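Local structure of 4,5-DOPA dioxygenase extradiol (Escherichia coli, 2PW6) at residues 205-208 with 213-216. The protein opens the aromatic ring of L-DOPA between carbons 4 and 5 in vitro as a metal-dependent extradiol dioxygenase, its physiological substrate being unknown. Sequence-based numbering, arbitrary orientation.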
loop_
_atom_site.group_PDB
_atom_site.type_symbol
_atom_site.label_atom_id
_atom_site.label_comp_id
_atom_site.label_asym_id
_atom_site.label_seq_id
_atom_site.Cartn_x
_atom_site.Cartn_y
_atom_site.Cartn_z
ATOM N N LEU A 205 -20.384 -6.506 -20.943
ATOM C CA LEU A 205 -19.709 -7.690 -20.405
ATOM C C LEU A 205 -19.811 -8.857 -21.368
ATOM O O LEU A 205 -18.834 -9.583 -21.598
ATOM C CB LEU A 205 -20.296 -8.062 -19.038
ATOM C CG LEU A 205 -20.030 -7.029 -17.940
ATOM C CD1 LEU A 205 -20.616 -7.452 -16.582
ATOM C CD2 LEU A 205 -18.522 -6.736 -17.846
ATOM N N THR A 206 -20.995 -8.980 -21.963
ATOM C CA THR A 206 -21.368 -10.111 -22.797
ATOM C C THR A 206 -21.136 -9.854 -24.286
ATOM O O THR A 206 -21.601 -10.626 -25.120
ATOM C CB THR A 206 -22.844 -10.493 -22.561
ATOM O OG1 THR A 206 -23.677 -9.372 -22.873
ATOM C CG2 THR A 206 -23.088 -10.879 -21.107
ATOM N N TRP A 207 -20.429 -8.777 -24.620
ATOM C CA TRP A 207 -20.142 -8.444 -26.016
ATOM C C TRP A 207 -19.301 -9.515 -26.715
ATOM O O TRP A 207 -18.319 -10.014 -26.156
ATOM C CB TRP A 207 -19.428 -7.098 -26.127
ATOM C CG TRP A 207 -19.313 -6.579 -27.540
ATOM C CD1 TRP A 207 -20.218 -5.782 -28.186
ATOM C CD2 TRP A 207 -18.235 -6.807 -28.487
ATOM N NE1 TRP A 207 -19.774 -5.494 -29.461
ATOM C CE2 TRP A 207 -18.567 -6.113 -29.673
ATOM C CE3 TRP A 207 -17.030 -7.540 -28.447
ATOM C CZ2 TRP A 207 -17.735 -6.115 -30.811
ATOM C CZ3 TRP A 207 -16.197 -7.538 -29.579
ATOM C CH2 TRP A 207 -16.557 -6.831 -30.739
ATOM N N GLN A 208 -19.691 -9.860 -27.939
ATOM C CA GLN A 208 -18.984 -10.876 -28.718
ATOM C C GLN A 208 -18.599 -10.331 -30.083
ATOM O O GLN A 208 -19.377 -9.609 -30.702
ATOM C CB GLN A 208 -19.856 -12.109 -28.892
ATOM C CG GLN A 208 -20.460 -12.666 -27.602
ATOM C CD GLN A 208 -20.688 -14.158 -27.689
ATOM O OE1 GLN A 208 -20.211 -14.813 -28.614
ATOM N NE2 GLN A 208 -21.405 -14.707 -26.719
ATOM N N GLN A 213 -12.540 -4.563 -31.719
ATOM C CA GLN A 213 -13.785 -3.812 -31.710
ATOM C C GLN A 213 -14.587 -3.984 -30.403
ATOM O O GLN A 213 -15.738 -3.534 -30.324
ATOM C CB GLN A 213 -14.676 -4.173 -32.927
ATOM C CG GLN A 213 -13.961 -4.607 -34.222
ATOM C CD GLN A 213 -13.201 -3.478 -34.942
ATOM O OE1 GLN A 213 -13.303 -2.299 -34.583
ATOM N NE2 GLN A 213 -12.430 -3.852 -35.973
ATOM N N HIS A 214 -14.003 -4.609 -29.380
ATOM C CA HIS A 214 -14.706 -4.779 -28.083
ATOM C C HIS A 214 -14.788 -3.433 -27.353
ATOM O O HIS A 214 -13.762 -2.792 -27.134
ATOM C CB HIS A 214 -13.999 -5.825 -27.204
ATOM C CG HIS A 214 -14.850 -6.415 -26.116
ATOM N ND1 HIS A 214 -15.526 -5.651 -25.187
ATOM C CD2 HIS A 214 -15.103 -7.706 -25.789
ATOM C CE1 HIS A 214 -16.174 -6.440 -24.348
ATOM N NE2 HIS A 214 -15.937 -7.694 -24.692
ATOM N N PRO A 215 -16.021 -2.991 -27.000
ATOM C CA PRO A 215 -16.267 -1.766 -26.225
ATOM C C PRO A 215 -15.457 -1.688 -24.932
ATOM O O PRO A 215 -14.946 -0.624 -24.590
ATOM C CB PRO A 215 -17.763 -1.869 -25.888
ATOM C CG PRO A 215 -18.330 -2.595 -27.018
ATOM C CD PRO A 215 -17.297 -3.646 -27.349
ATOM N N LEU A 216 -15.320 -2.814 -24.241
ATOM C CA LEU A 216 -14.567 -2.847 -22.993
ATOM C C LEU A 216 -13.064 -2.882 -23.216
ATOM O O LEU A 216 -12.285 -2.554 -22.323
ATOM C CB LEU A 216 -15.039 -3.992 -22.114
ATOM C CG LEU A 216 -16.504 -3.888 -21.686
ATOM C CD1 LEU A 216 -16.788 -4.851 -20.534
ATOM C CD2 LEU A 216 -16.882 -2.468 -21.266
#
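W207 packs on H214, and L205 meets L216 through its CD2, where one long loop, running from helix 192-202 to helix 225-228, doubles back on itself: residues 205-208 and 213-216 pass with CA atoms 6.9 Å apart at W207 and H214 and 7.5 Å at L205 and L216. Neither is a regular helix or strand, and the W207 side chain packs on both backbone and side-chain atoms of 213-216. The indole of W207 lies like a lid over the backbone from Q213 to P215. With CG anti to the backbone N (chi1 -170°), the ring sets one face on P215, whose CD sits 3.4 Å from the centroid of the five-membered ring, almost on its normal, a CH-pi contact. H214 CA makes another with the six-membered ring, and Q213 O lies over the same face, 3.3 Å from W207 CZ2. In return, W207 CB rests over the imidazole face, 4.0 Å from its centroid, and the two aromatic planes meet obliquely at 55°. The imidazole, which F153 also meets, is steadied by L216 N, which donates to H214 ND1 (3.0 Å), close to the ring plane. Farther in, L205 CD2 touches L216 CD1 at 3.7 Å. An alanine in place of W207, lacking the indole, would probably open a gap over P215 CD and H214 CA. Here, away from the zinc site, CH-pi and apolar contacts hold the two arms together, so shape fit rather than polar pairing sets their spacing.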